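Local coordinates for protein sorbitol-6-phosphate dehydrogenase (Erwinia amylovora CFBP1430, PDB 5O3Z) that catalyses the NAD-dependent interconversion of sorbitol 6-phosphate and fructose 6-phosphate, as a tetrameric short-chain dehydrogenase/reductase, at residues A[17-31]-A[231-243]. Sequence-based numbering, arbitrary orientation.
Sequences TLGAFLCEGLAQAGY and YQDVLNVLLFYAS
One face of the Phe21 ring is covered by Tyr231 CB, which sits 3.6 Å from the Phe21 ring centroid, almost on the ring normal, a CH-pi contact. At the edge of the same ring, in its plane, Gln232 OE1 approaches Phe21 CZ at 3.5 Å. The Gln232 chain bends at chi2 (72°), which brings the amide back to the ring, and its NE2 donates to Asn236 OD1. The Tyr231 ring takes Leu18 CA over one face, toward the rim, and Leu18 CD1 touches Tyr231 CD1 at 3.6 Å. Leu26 CD2 of its own segment lies over one face of the Tyr31 ring. Tyr31 OH meets Ala242 CB at 3.8 Å.

Between the aromatic ends, Leu235 is a knob in the hole formed by Phe21, Leu22, Gly25 and Leu26. Gly25 has no side chain, and Leu235 CD2 packs straight onto Gly25 CA at 3.7 Å. Leu22 CD2 meets Leu238 CD1 at 3.8 Å, and Leu26 CD2 meets Leu239 CD2 at 3.9 Å.

The two helices pack side by side on the Rossmann-fold sheet, crossing at -50°. Helix 17-28 follows the first strand. Leu26 rests on strand 8-12, helix 40-54 flanks Ala20 and Glu24, and Val237 packs on strand 253-256.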
ATOM      1  N   THR A  17     -23.758  10.781  18.653  1.00 42.54           N
ATOM      2  CA  THR A  17     -22.510  11.305  18.086  1.00 41.57           C
ATOM      3  C   THR A  17     -22.509  11.123  16.567  1.00 39.15           C
ATOM      4  O   THR A  17     -23.486  11.518  15.915  1.00 33.60           O
ATOM      5  CB  THR A  17     -21.319  10.696  18.845  1.00 48.02           C
ATOM      6  OG1 THR A  17     -21.501   9.284  18.961  1.00 51.90           O
ATOM      7  CG2 THR A  17     -21.272  11.273  20.258  1.00 50.16           C
ATOM      8  N   LEU A  18     -21.459  10.511  15.995  1.00 32.55           N
ATOM      9  CA  LEU A  18     -21.337  10.381  14.555  1.00 28.54           C
ATOM     10  C   LEU A  18     -22.424   9.561  13.891  1.00 26.88           C
ATOM     11  O   LEU A  18     -22.948   9.959  12.846  1.00 25.22           O
ATOM     12  CB  LEU A  18     -19.939   9.780  14.157  1.00 27.12           C
ATOM     13  CG  LEU A  18     -19.805   9.418  12.666  1.00 28.27           C
ATOM     14  CD1 LEU A  18     -19.858  10.647  11.733  1.00 28.45           C
ATOM     15  CD2 LEU A  18     -18.530   8.603  12.355  1.00 28.91           C
ATOM     16  N   GLY A  19     -22.727   8.396  14.463  1.00 23.60           N
ATOM     17  CA  GLY A  19     -23.840   7.618  14.017  1.00 25.81           C
ATOM     18  C   GLY A  19     -25.145   8.403  13.904  1.00 26.60           C
ATOM     19  O   GLY A  19     -25.883   8.248  12.915  1.00 22.77           O
ATOM     20  N   ALA A  20     -25.380   9.260  14.894  1.00 27.84           N
ATOM     21  CA  ALA A  20     -26.626  10.048  14.918  1.00 32.18           C
ATOM     22  C   ALA A  20     -26.627  11.089  13.772  1.00 31.99           C
ATOM     23  O   ALA A  20     -27.609  11.267  13.086  1.00 31.18           O
ATOM     24  CB  ALA A  20     -26.801  10.723  16.271  1.00 30.46           C
ATOM     25  N   PHE A  21     -25.464  11.715  13.563  1.00 33.58           N
ATOM     26  CA  PHE A  21     -25.282  12.644  12.469  1.00 30.07           C
ATOM     27  C   PHE A  21     -25.476  11.975  11.133  1.00 30.00           C
ATOM     28  O   PHE A  21     -26.080  12.585  10.273  1.00 27.16           O
ATOM     29  CB  PHE A  21     -23.898  13.281  12.547  1.00 31.74           C
ATOM     30  CG  PHE A  21     -23.681  14.418  11.570  1.00 34.13           C
ATOM     31  CD1 PHE A  21     -23.372  14.164  10.226  1.00 32.78           C
ATOM     32  CD2 PHE A  21     -23.723  15.749  12.010  1.00 33.54           C
ATOM     33  CE1 PHE A  21     -23.170  15.224   9.331  1.00 35.67           C
ATOM     34  CE2 PHE A  21     -23.490  16.809  11.132  1.00 34.20           C
ATOM     35  CZ  PHE A  21     -23.203  16.551   9.803  1.00 34.16           C
ATOM     36  N   LEU A  22     -24.968  10.742  10.922  1.00 26.97           N
ATOM     37  CA  LEU A  22     -25.163  10.086   9.637  1.00 28.15           C
ATOM     38  C   LEU A  22     -26.619   9.729   9.392  1.00 29.30           C
ATOM     39  O   LEU A  22     -27.072   9.787   8.257  1.00 26.76           O
ATOM     40  CB  LEU A  22     -24.297   8.839   9.499  1.00 29.43           C
ATOM     41  CG  LEU A  22     -22.795   9.042   9.521  1.00 28.96           C
ATOM     42  CD1 LEU A  22     -22.117   7.666   9.625  1.00 28.03           C
ATOM     43  CD2 LEU A  22     -22.349   9.752   8.235  1.00 28.76           C
ATOM     44  N   CYS A  23     -27.332   9.309  10.459  1.00 29.81           N
ATOM     45  CA  CYS A  23     -28.798   9.019  10.342  1.00 27.71           C
ATOM     46  C   CYS A  23     -29.567  10.255   9.847  1.00 26.00           C
ATOM     47  O   CYS A  23     -30.379  10.164   8.946  1.00 28.19           O
ATOM     48  CB  CYS A  23     -29.364   8.561  11.698  1.00 29.42           C
ATOM     49  SG  CYS A  23     -28.850   6.890  12.167  1.00 31.07           S
ATOM     50  N   GLU A  24     -29.275  11.400  10.425  1.00 27.03           N
ATOM     51  CA  GLU A  24     -29.978  12.649  10.030  1.00 31.10           C
ATOM     52  C   GLU A  24     -29.642  13.051   8.589  1.00 31.00           C
ATOM     53  O   GLU A  24     -30.516  13.430   7.756  1.00 31.10           O
ATOM     54  CB  GLU A  24     -29.591  13.778  10.950  1.00 33.25           C
ATOM     55  CG  GLU A  24     -29.909  13.462  12.393  1.00 39.45           C
ATOM     56  CD  GLU A  24     -30.004  14.682  13.291  1.00 42.77           C
ATOM     57  OE1 GLU A  24     -30.437  15.756  12.826  1.00 46.79           O
ATOM     58  OE2 GLU A  24     -29.678  14.554  14.476  1.00 42.34           O
ATOM     59  N   GLY A  25     -28.354  12.903   8.283  1.00 28.53           N
ATOM     60  CA  GLY A  25     -27.834  13.211   6.968  1.00 26.49           C
ATOM     61  C   GLY A  25     -28.407  12.312   5.914  1.00 26.58           C
ATOM     62  O   GLY A  25     -28.688  12.756   4.828  1.00 24.73           O
ATOM     63  N   LEU A  26     -28.606  11.025   6.234  1.00 26.10           N
ATOM     64  CA  LEU A  26     -29.232  10.106   5.317  1.00 27.48           C
ATOM     65  C   LEU A  26     -30.730  10.370   5.124  1.00 29.52           C
ATOM     66  O   LEU A  26     -31.277  10.120   4.068  1.00 32.92           O
ATOM     67  CB  LEU A  26     -29.042   8.681   5.786  1.00 28.40           C
ATOM     68  CG  LEU A  26     -27.597   8.152   5.632  1.00 29.72           C
ATOM     69  CD1 LEU A  26     -27.389   6.967   6.557  1.00 30.94           C
ATOM     70  CD2 LEU A  26     -27.393   7.707   4.210  1.00 30.86           C
ATOM     71  N   ALA A  27     -31.392  10.823   6.157  1.00 30.77           N
ATOM     72  CA  ALA A  27     -32.839  11.145   5.995  1.00 33.16           C
ATOM     73  C   ALA A  27     -32.947  12.341   5.033  1.00 32.18           C
ATOM     74  O   ALA A  27     -33.680  12.308   4.061  1.00 31.14           O
ATOM     75  CB  ALA A  27     -33.416  11.480   7.343  1.00 32.40           C
ATOM     76  N   GLN A  28     -32.156  13.362   5.304  1.00 33.68           N
ATOM     77  CA  GLN A  28     -32.059  14.524   4.387  1.00 34.99           C
ATOM     78  C   GLN A  28     -31.803  14.166   2.939  1.00 32.22           C
ATOM     79  O   GLN A  28     -32.496  14.652   2.040  1.00 31.41           O
ATOM     80  CB  GLN A  28     -30.989  15.464   4.875  1.00 38.57           C
ATOM     81  CG  GLN A  28     -30.954  16.784   4.122  1.00 39.28           C
ATOM     82  CD  GLN A  28     -29.711  17.505   4.493  1.00 43.70           C
ATOM     83  OE1 GLN A  28     -28.588  17.009   4.202  1.00 49.68           O
ATOM     84  NE2 GLN A  28     -29.852  18.617   5.210  1.00 43.73           N
ATOM     85  N   ALA A  29     -30.856  13.280   2.690  1.00 30.71           N
ATOM     86  CA  ALA A  29     -30.600  12.762   1.331  1.00 28.89           C
ATOM     87  C   ALA A  29     -31.723  11.936   0.735  1.00 31.83           C
ATOM     88  O   ALA A  29     -31.607  11.430  -0.387  1.00 31.06           O
ATOM     89  CB  ALA A  29     -29.324  11.943   1.331  1.00 29.93           C
ATOM     90  N   GLY A  30     -32.832  11.751   1.469  1.00 32.01           N
ATOM     91  CA  GLY A  30     -33.923  10.982   0.961  1.00 32.95           C
ATOM     92  C   GLY A  30     -34.039   9.526   1.368  1.00 34.80           C
ATOM     93  O   GLY A  30     -34.854   8.817   0.788  1.00 36.31           O
ATOM     94  N   TYR A  31     -33.238   9.063   2.336  1.00 34.89           N
ATOM     95  CA  TYR A  31     -33.332   7.666   2.800  1.00 30.90           C
ATOM     96  C   TYR A  31     -34.414   7.490   3.903  1.00 28.80           C
ATOM     97  O   TYR A  31     -34.580   8.344   4.797  1.00 24.89           O
ATOM     98  CB  TYR A  31     -31.943   7.132   3.304  1.00 32.14           C
ATOM     99  CG  TYR A  31     -30.836   6.857   2.220  1.00 33.91           C
ATOM    100  CD1 TYR A  31     -29.997   7.877   1.752  1.00 32.04           C
ATOM    101  CD2 TYR A  31     -30.602   5.562   1.743  1.00 34.79           C
ATOM    102  CE1 TYR A  31     -28.998   7.605   0.827  1.00 37.91           C
ATOM    103  CE2 TYR A  31     -29.631   5.285   0.807  1.00 34.64           C
ATOM    104  CZ  TYR A  31     -28.844   6.324   0.333  1.00 37.36           C
ATOM    105  OH  TYR A  31     -27.875   6.014  -0.578  1.00 36.59           O
ATOM    106  N   TYR A 231     -17.824  15.796  10.839  1.00 33.64           N
ATOM    107  CA  TYR A 231     -18.850  14.796  10.556  1.00 32.85           C
ATOM    108  C   TYR A 231     -19.383  14.942   9.171  1.00 29.17           C
ATOM    109  O   TYR A 231     -19.850  13.964   8.524  1.00 31.23           O
ATOM    110  CB  TYR A 231     -20.029  14.884  11.579  1.00 35.69           C
ATOM    111  CG  TYR A 231     -19.777  14.534  13.053  1.00 36.84           C
ATOM    112  CD1 TYR A 231     -18.818  13.587  13.455  1.00 38.55           C
ATOM    113  CD2 TYR A 231     -20.561  15.099  14.040  1.00 41.29           C
ATOM    114  CE1 TYR A 231     -18.662  13.252  14.797  1.00 37.51           C
ATOM    115  CE2 TYR A 231     -20.399  14.775  15.384  1.00 42.42           C
ATOM    116  CZ  TYR A 231     -19.443  13.856  15.756  1.00 40.96           C
ATOM    117  OH  TYR A 231     -19.289  13.538  17.082  1.00 43.52           O
ATOM    118  N   GLN A 232     -19.395  16.182   8.683  1.00 28.75           N
ATOM    119  CA  GLN A 232     -19.906  16.419   7.339  1.00 27.43           C
ATOM    120  C   GLN A 232     -18.995  15.809   6.247  1.00 24.84           C
ATOM    121  O   GLN A 232     -19.467  15.302   5.240  1.00 25.89           O
ATOM    122  CB  GLN A 232     -20.144  17.936   7.101  1.00 27.25           C
ATOM    123  CG  GLN A 232     -20.792  18.243   5.764  1.00 26.04           C
ATOM    124  CD  GLN A 232     -22.237  17.840   5.726  1.00 26.34           C
ATOM    125  OE1 GLN A 232     -22.974  18.153   6.663  1.00 27.86           O
ATOM    126  NE2 GLN A 232     -22.642  17.168   4.720  1.00 25.27           N
ATOM    127  N   ASP A 233     -17.690  15.834   6.466  1.00 27.66           N
ATOM    128  CA  ASP A 233     -16.766  15.147   5.495  1.00 25.37           C
ATOM    129  C   ASP A 233     -17.106  13.684   5.414  1.00 23.70           C
ATOM    130  O   ASP A 233     -17.194  13.122   4.394  1.00 24.33           O
ATOM    131  CB  ASP A 233     -15.320  15.279   5.940  1.00 26.48           C
ATOM    132  CG  ASP A 233     -14.898  16.678   6.154  1.00 27.45           C
ATOM    133  OD1 ASP A 233     -15.149  17.534   5.265  1.00 27.23           O
ATOM    134  OD2 ASP A 233     -14.306  16.910   7.196  1.00 26.67           O
ATOM    135  N   VAL A 234     -17.385  13.081   6.555  1.00 24.47           N
ATOM    136  CA  VAL A 234     -17.757  11.688   6.574  1.00 24.24           C
ATOM    137  C   VAL A 234     -18.991  11.406   5.758  1.00 21.90           C
ATOM    138  O   VAL A 234     -19.023  10.527   4.886  1.00 19.65           O
ATOM    139  CB  VAL A 234     -17.921  11.177   8.028  1.00 25.31           C
ATOM    140  CG1 VAL A 234     -18.277   9.698   8.041  1.00 25.25           C
ATOM    141  CG2 VAL A 234     -16.641  11.372   8.828  1.00 25.90           C
ATOM    142  N   LEU A 235     -20.054  12.162   6.081  1.00 24.47           N
ATOM    143  CA  LEU A 235     -21.310  12.108   5.371  1.00 24.77           C
ATOM    144  C   LEU A 235     -21.157  12.250   3.876  1.00 25.90           C
ATOM    145  O   LEU A 235     -21.676  11.443   3.121  1.00 28.59           O
ATOM    146  CB  LEU A 235     -22.259  13.172   5.988  1.00 28.06           C
ATOM    147  CG  LEU A 235     -23.696  13.236   5.458  1.00 29.87           C
ATOM    148  CD1 LEU A 235     -24.425  11.911   5.630  1.00 32.22           C
ATOM    149  CD2 LEU A 235     -24.446  14.344   6.193  1.00 31.09           C
ATOM    150  N   ASN A 236     -20.319  13.219   3.455  1.00 28.81           N
ATOM    151  CA  ASN A 236     -20.113  13.533   2.031  1.00 26.30           C
ATOM    152  C   ASN A 236     -19.652  12.341   1.290  1.00 25.37           C
ATOM    153  O   ASN A 236     -20.290  11.893   0.313  1.00 23.84           O
ATOM    154  CB  ASN A 236     -19.152  14.740   1.891  1.00 28.32           C
ATOM    155  CG  ASN A 236     -19.855  16.079   2.185  1.00 32.82           C
ATOM    156  OD1 ASN A 236     -21.088  16.125   2.228  1.00 35.25           O
ATOM    157  ND2 ASN A 236     -19.073  17.171   2.421  1.00 28.14           N
ATOM    158  N   VAL A 237     -18.558  11.750   1.811  1.00 26.89           N
ATOM    159  CA  VAL A 237     -17.918  10.599   1.209  1.00 26.18           C
ATOM    160  C   VAL A 237     -18.841   9.358   1.283  1.00 25.07           C
ATOM    161  O   VAL A 237     -19.000   8.588   0.318  1.00 26.43           O
ATOM    162  CB  VAL A 237     -16.583  10.323   1.942  1.00 26.16           C
ATOM    163  CG1 VAL A 237     -15.968   9.018   1.500  1.00 27.49           C
ATOM    164  CG2 VAL A 237     -15.569  11.454   1.766  1.00 27.98           C
ATOM    165  N   LEU A 238     -19.404   9.149   2.460  1.00 25.67           N
ATOM    166  CA  LEU A 238     -20.399   8.080   2.613  1.00 26.08           C
ATOM    167  C   LEU A 238     -21.469   8.125   1.511  1.00 24.38           C
ATOM    168  O   LEU A 238     -21.765   7.123   0.813  1.00 22.20           O
ATOM    169  CB  LEU A 238     -20.989   8.136   4.015  1.00 28.38           C
ATOM    170  CG  LEU A 238     -21.837   6.916   4.413  1.00 29.26           C
ATOM    171  CD1 LEU A 238     -21.818   6.812   5.921  1.00 29.84           C
ATOM    172  CD2 LEU A 238     -23.269   7.025   3.929  1.00 30.82           C
ATOM    173  N   LEU A 239     -22.003   9.318   1.287  1.00 29.77           N
ATOM    174  CA  LEU A 239     -23.113   9.474   0.317  1.00 28.49           C
ATOM    175  C   LEU A 239     -22.672   9.166  -1.078  1.00 29.51           C
ATOM    176  O   LEU A 239     -23.431   8.567  -1.860  1.00 29.83           O
ATOM    177  CB  LEU A 239     -23.681  10.877   0.373  1.00 30.84           C
ATOM    178  CG  LEU A 239     -24.491  11.252   1.631  1.00 32.79           C
ATOM    179  CD1 LEU A 239     -24.928  12.722   1.599  1.00 33.03           C
ATOM    180  CD2 LEU A 239     -25.657  10.311   1.804  1.00 32.36           C
ATOM    181  N   PHE A 240     -21.407   9.496  -1.394  1.00 28.04           N
ATOM    182  CA  PHE A 240     -20.963   9.293  -2.731  1.00 26.21           C
ATOM    183  C   PHE A 240     -20.803   7.826  -2.936  1.00 25.87           C
ATOM    184  O   PHE A 240     -21.389   7.265  -3.893  1.00 25.67           O
ATOM    185  CB  PHE A 240     -19.661  10.084  -3.049  1.00 27.72           C
ATOM    186  CG  PHE A 240     -19.099   9.702  -4.368  1.00 27.12           C
ATOM    187  CD1 PHE A 240     -19.789  10.017  -5.540  1.00 26.52           C
ATOM    188  CD2 PHE A 240     -17.998   8.877  -4.455  1.00 28.20           C
ATOM    189  CE1 PHE A 240     -19.330   9.596  -6.779  1.00 26.90           C
ATOM    190  CE2 PHE A 240     -17.529   8.454  -5.674  1.00 27.62           C
ATOM    191  CZ  PHE A 240     -18.196   8.818  -6.847  1.00 27.58           C
ATOM    192  N   TYR A 241     -20.039   7.137  -2.053  1.00 28.15           N
ATOM    193  CA  TYR A 241     -19.847   5.661  -2.222  1.00 26.69           C
ATOM    194  C   TYR A 241     -21.138   4.812  -2.060  1.00 25.95           C
ATOM    195  O   TYR A 241     -21.289   3.716  -2.611  1.00 25.76           O
ATOM    196  CB  TYR A 241     -18.612   5.132  -1.435  1.00 25.58           C
ATOM    197  CG  TYR A 241     -17.258   5.640  -2.025  1.00 24.31           C
ATOM    198  CD1 TYR A 241     -16.621   4.940  -3.038  1.00 25.51           C
ATOM    199  CD2 TYR A 241     -16.675   6.798  -1.605  1.00 21.73           C
ATOM    200  CE1 TYR A 241     -15.425   5.437  -3.634  1.00 24.59           C
ATOM    201  CE2 TYR A 241     -15.482   7.264  -2.156  1.00 22.97           C
ATOM    202  CZ  TYR A 241     -14.862   6.583  -3.146  1.00 22.11           C
ATOM    203  OH  TYR A 241     -13.666   6.982  -3.700  1.00 25.44           O
ATOM    204  N   ALA A 242     -22.122   5.375  -1.396  1.00 29.06           N
ATOM    205  CA  ALA A 242     -23.448   4.701  -1.298  1.00 27.37           C
ATOM    206  C   ALA A 242     -24.322   4.900  -2.541  1.00 30.53           C
ATOM    207  O   ALA A 242     -25.274   4.149  -2.775  1.00 32.31           O
ATOM    208  CB  ALA A 242     -24.176   5.220  -0.058  1.00 27.26           C
ATOM    209  N   SER A 243     -23.978   5.879  -3.382  1.00 32.37           N
ATOM    210  CA  SER A 243     -24.788   6.230  -4.531  1.00 31.32           C
ATOM    211  C   SER A 243     -24.619   5.231  -5.686  1.00 32.87           C
ATOM    212  O   SER A 243     -23.624   4.500  -5.781  1.00 33.15           O
ATOM    213  CB  SER A 243     -24.414   7.649  -4.990  1.00 32.32           C
ATOM    214  OG  SER A 243     -23.357   7.584  -5.949  1.00 34.33           O
TER
HETATM  215  O   HOH W   1     -27.244   3.645  -0.741  1.00 30.79           O